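Local atomic coordinates of tylactone synthase starter module and modules 1 & 2 (Streptomyces fradiae, PDB entry 2Z5L), a protein that probably uses NADPH to reduce the beta-keto group of a carrier-bound polyketide intermediate, setting its chirality, in the first ketoreductase step of tylosin assembly. Residues 156-161 / 411-416; 417-420 / 424-427. One frame throughout, in Å; residues are numbered along the deposited sequence.

Interaction 1: 156-161 / 411-416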
loop_
_atom_site.group_PDB
_atom_site.type_symbol
_atom_site.label_atom_id
_atom_site.label_comp_id
_atom_site.label_asym_id
_atom_site.label_seq_id
_atom_site.Cartn_x
_atom_site.Cartn_y
_atom_site.Cartn_z
ATOM N N GLU A 156 -11.744 7.330 13.037
ATOM C CA GLU A 156 -11.612 7.396 11.582
ATOM C C GLU A 156 -10.855 6.190 11.043
ATOM O O GLU A 156 -9.944 5.665 11.684
ATOM C CB GLU A 156 -10.907 8.697 11.152
ATOM C CG GLU A 156 -9.401 8.711 11.361
ATOM C CD GLU A 156 -8.781 10.102 11.221
ATOM O OE1 GLU A 156 -7.542 10.192 11.096
ATOM O OE2 GLU A 156 -9.521 11.108 11.248
ATOM N N THR A 157 -11.253 5.746 9.858
ATOM C CA THR A 157 -10.625 4.604 9.225
ATOM C C THR A 157 -10.162 5.001 7.830
ATOM O O THR A 157 -10.661 5.974 7.252
ATOM C CB THR A 157 -11.617 3.441 9.115
ATOM O OG1 THR A 157 -12.700 3.824 8.259
ATOM C CG2 THR A 157 -12.171 3.093 10.492
ATOM N N PRO A 158 -9.186 4.263 7.280
ATOM C CA PRO A 158 -8.646 4.533 5.943
ATOM C C PRO A 158 -9.555 4.004 4.839
ATOM O O PRO A 158 -9.884 2.821 4.815
ATOM C CB PRO A 158 -7.303 3.815 5.972
ATOM C CG PRO A 158 -7.602 2.617 6.848
ATOM C CD PRO A 158 -8.410 3.212 7.969
ATOM N N GLN A 159 -9.969 4.873 3.923
ATOM C CA GLN A 159 -10.830 4.429 2.833
ATOM C C GLN A 159 -9.914 4.001 1.668
ATOM O O GLN A 159 -8.849 4.582 1.458
ATOM C CB GLN A 159 -11.786 5.560 2.423
ATOM C CG GLN A 159 -13.054 5.088 1.704
ATOM C CD GLN A 159 -14.118 4.488 2.644
ATOM O OE1 GLN A 159 -13.813 3.709 3.553
ATOM N NE2 GLN A 159 -15.375 4.846 2.407
ATOM N N ASP A 160 -10.335 2.981 0.926
ATOM C CA ASP A 160 -9.546 2.425 -0.179
ATOM C C ASP A 160 -8.900 3.411 -1.164
ATOM O O ASP A 160 -7.670 3.546 -1.215
ATOM C CB ASP A 160 -10.396 1.412 -0.953
ATOM C CG ASP A 160 -9.567 0.575 -1.920
ATOM O OD1 ASP A 160 -9.637 0.818 -3.144
ATOM O OD2 ASP A 160 -8.837 -0.312 -1.437
ATOM N N ALA A 161 -9.730 4.087 -1.949
ATOM C CA ALA A 161 -9.252 5.052 -2.934
ATOM C C ALA A 161 -8.100 5.916 -2.410
ATOM O O ALA A 161 -7.039 5.994 -3.034
ATOM C CB ALA A 161 -10.415 5.935 -3.407
ATOM N N LEU A 411 -4.584 -3.378 0.803
ATOM C CA LEU A 411 -4.789 -4.534 1.654
ATOM C C LEU A 411 -4.762 -4.056 3.101
ATOM O O LEU A 411 -5.571 -4.485 3.919
ATOM C CB LEU A 411 -3.686 -5.585 1.444
ATOM C CG LEU A 411 -3.730 -6.403 0.143
ATOM C CD1 LEU A 411 -2.556 -7.371 0.086
ATOM C CD2 LEU A 411 -5.055 -7.159 0.064
ATOM N N ASP A 412 -3.829 -3.160 3.408
ATOM C CA ASP A 412 -3.693 -2.620 4.760
ATOM C C ASP A 412 -4.945 -1.863 5.222
ATOM O O ASP A 412 -5.427 -2.079 6.340
ATOM C CB ASP A 412 -2.463 -1.703 4.853
ATOM C CG ASP A 412 -1.176 -2.392 4.391
ATOM O OD1 ASP A 412 -1.123 -3.644 4.375
ATOM O OD2 ASP A 412 -0.206 -1.685 4.059
ATOM N N ALA A 413 -5.479 -0.995 4.366
ATOM C CA ALA A 413 -6.668 -0.218 4.721
ATOM C C ALA A 413 -7.845 -1.142 5.025
ATOM O O ALA A 413 -8.636 -0.877 5.932
ATOM C CB ALA A 413 -7.030 0.742 3.583
ATOM N N LEU A 414 -7.961 -2.213 4.242
ATOM C CA LEU A 414 -9.019 -3.191 4.418
ATOM C C LEU A 414 -8.889 -3.823 5.799
ATOM O O LEU A 414 -9.893 -4.079 6.469
ATOM C CB LEU A 414 -8.936 -4.272 3.339
ATOM C CG LEU A 414 -9.886 -5.474 3.495
ATOM C CD1 LEU A 414 -11.329 -5.040 3.295
ATOM C CD2 LEU A 414 -9.520 -6.548 2.466
ATOM N N ALA A 415 -7.654 -4.053 6.231
ATOM C CA ALA A 415 -7.409 -4.638 7.541
ATOM C C ALA A 415 -7.956 -3.689 8.599
ATOM O O ALA A 415 -8.728 -4.093 9.472
ATOM C CB ALA A 415 -5.909 -4.850 7.750
ATOM N N GLU A 416 -7.556 -2.421 8.500
ATOM C CA GLU A 416 -7.994 -1.383 9.436
ATOM C C GLU A 416 -9.511 -1.271 9.460
ATOM O O GLU A 416 -10.121 -1.291 10.527
ATOM C CB GLU A 416 -7.395 -0.014 9.068
ATOM C CG GLU A 416 -5.873 0.015 9.037
ATOM C CD GLU A 416 -5.296 1.428 9.088
ATOM O OE1 GLU A 416 -5.415 2.091 10.137
ATOM O OE2 GLU A 416 -4.719 1.877 8.081
#
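The carboxylate of Glu416 has the CG corner of the Pro158 ring set over one of its faces, with CD of the same ring a little further out on that side. The ring is steeply inclined to the carboxylate, its CG-CD side leading onto that face. CG of Pro158 lies 3.2 Å from OE2 of Glu416, a tight carbon-to-oxygen approach. On the helix side the proline also meets the stem of the glutamate, its CG lying 3.4 Å from CB of Glu416. The glutamate reaches this place because its CG sits anti to the carbonyl carbon (chi1 -58°) and the chain then runs extended past the ring. One turn earlier, Ala413 takes the adjoining flank of the proline: its CB is 3.8 Å from CG of Pro158 and 3.7 Å from the carbonyl O of Pro158. No hydrogen bond joins the two segments; the seam is apolar, with the partly exposed Glu416 carboxylate lying against the proline. Beyond the proline, Gln159 occupies the N-cap position of helix 160-175. The contact thus docks the N-terminal half of the chain against helix 402-419 of the reductase half, consistent with the paired Rossmann-like subdomains of polyketide synthase ketoreductases.

Interaction 2: 417-420 / 424-427; sequences RRRA and PATS
Arg418 leaves its helix with CB against CB of Ala425, 3.6 Å away, and its stem stays on that methyl group: CD of Arg418 is again 3.6 Å from CB of Ala425. A bend at chi3 (67°) then turns the guanidinium across the loop to the carbonyl of Pro424. NE gives a hydrogen bond of 2.6 Å to O of Pro424, and NH2 a second one to the same oxygen at 2.8 Å. Both are somewhat bent, as they must be when one acceptor is gripped side-on, and the oxygen lies near the guanidinium plane. NH1 goes to His374 ND1, while Phe386 makes a cation-pi contact with the group. All this happens at the return of a beta-alpha-beta crossover in the Rossmann fold: strand 386-391 leads to helix 402-419, and the chain turns back here into strand 426-430, parallel to the first strand. Arg419, bent at both chi2 and chi3, doubles back over the next peptide and points NH1 almost straight down the carbonyl of Ala425, 2.8 Å from its O. That nitrogen also serves Asp472 O, and NH2 of Arg419 bonds to Asn471 O, just ahead of strand 474-477.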
loop_
_atom_site.group_PDB
_atom_site.type_symbol
_atom_site.label_atom_id
_atom_site.label_comp_id
_atom_site.label_asym_id
_atom_site.label_seq_id
_atom_site.Cartn_x
_atom_site.Cartn_y
_atom_site.Cartn_z
ATOM N N ARG A 417 -10.120 -1.156 8.286
ATOM C CA ARG A 417 -11.561 -1.042 8.242
ATOM C C ARG A 417 -12.261 -2.256 8.838
ATOM O O ARG A 417 -13.313 -2.125 9.472
ATOM C CB ARG A 417 -12.046 -0.812 6.813
ATOM C CG ARG A 417 -11.616 0.530 6.236
ATOM C CD ARG A 417 -12.436 0.866 5.011
ATOM N NE ARG A 417 -12.388 -0.192 4.001
ATOM C CZ ARG A 417 -11.354 -0.404 3.186
ATOM N NH1 ARG A 417 -10.280 0.370 3.260
ATOM N NH2 ARG A 417 -11.400 -1.374 2.284
ATOM N N ARG A 418 -11.684 -3.436 8.639
ATOM C CA ARG A 418 -12.283 -4.670 9.165
ATOM C C ARG A 418 -12.299 -4.729 10.685
ATOM O O ARG A 418 -13.343 -4.949 11.294
ATOM C CB ARG A 418 -11.541 -5.907 8.641
ATOM C CG ARG A 418 -12.017 -6.408 7.295
ATOM C CD ARG A 418 -11.270 -7.677 6.899
ATOM N NE ARG A 418 -11.588 -8.816 7.763
ATOM C CZ ARG A 418 -12.676 -9.572 7.642
ATOM N NH1 ARG A 418 -13.562 -9.319 6.690
ATOM N NH2 ARG A 418 -12.877 -10.589 8.474
ATOM N N ARG A 419 -11.130 -4.544 11.283
ATOM C CA ARG A 419 -11.003 -4.597 12.722
ATOM C C ARG A 419 -11.902 -3.567 13.391
ATOM O O ARG A 419 -12.722 -3.917 14.235
ATOM C CB ARG A 419 -9.542 -4.392 13.111
ATOM C CG ARG A 419 -8.655 -5.568 12.724
ATOM C CD ARG A 419 -8.854 -6.740 13.673
ATOM N NE ARG A 419 -8.199 -6.475 14.954
ATOM C CZ ARG A 419 -6.907 -6.667 15.186
ATOM N NH1 ARG A 419 -6.118 -7.145 14.231
ATOM N NH2 ARG A 419 -6.396 -6.339 16.364
ATOM N N ALA A 420 -11.766 -2.305 12.998
ATOM C CA ALA A 420 -12.577 -1.244 13.577
ATOM C C ALA A 420 -14.066 -1.519 13.398
ATOM O O ALA A 420 -14.911 -0.832 13.975
ATOM C CB ALA A 420 -12.204 0.100 12.956
ATOM N N PRO A 424 -12.344 -9.834 12.264
ATOM C CA PRO A 424 -10.938 -10.236 12.392
ATOM C C PRO A 424 -10.162 -9.861 11.130
ATOM O O PRO A 424 -10.722 -9.862 10.029
ATOM C CB PRO A 424 -11.038 -11.746 12.602
ATOM C CG PRO A 424 -12.223 -12.109 11.759
ATOM C CD PRO A 424 -13.217 -11.010 12.087
ATOM N N ALA A 425 -8.886 -9.525 11.298
ATOM C CA ALA A 425 -8.038 -9.148 10.172
ATOM C C ALA A 425 -6.650 -8.732 10.642
ATOM O O ALA A 425 -6.506 -8.077 11.670
ATOM C CB ALA A 425 -8.687 -7.998 9.382
ATOM N N THR A 426 -5.635 -9.116 9.874
ATOM C CA THR A 426 -4.240 -8.789 10.172
ATOM C C THR A 426 -3.543 -8.567 8.819
ATOM O O THR A 426 -3.694 -9.378 7.902
ATOM C CB THR A 426 -3.533 -9.957 10.902
ATOM O OG1 THR A 426 -4.336 -10.404 12.000
ATOM C CG2 THR A 426 -2.182 -9.514 11.423
ATOM N N SER A 427 -2.781 -7.482 8.691
ATOM C CA SER A 427 -2.082 -7.179 7.439
ATOM C C SER A 427 -0.596 -6.961 7.693
ATOM O O SER A 427 -0.211 -6.034 8.408
ATOM C CB SER A 427 -2.683 -5.930 6.777
ATOM O OG SER A 427 -2.067 -5.656 5.529
#

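Both contacts use helix 402-419, interaction 1 along its body and interaction 2 at its last turn, and both are largely buried. Interaction 1 bridges parts of the chain 250 residues apart and relies on carbon packing, with the partly exposed acid of Glu416 alongside. Interaction 2 closes a short local turn, further from the middle of the chain, where arginine donors satisfy backbone carbonyls and the last turn of the helix gives way to an interior strand of the reductase half. Two probable hydrogen bonds tie them together: Arg417, beside the turn of interaction 2, donates through NH1 to O of Pro158 in interaction 1, and Asp412 OD1 to OG of Ser427 links the helix to the returning strand.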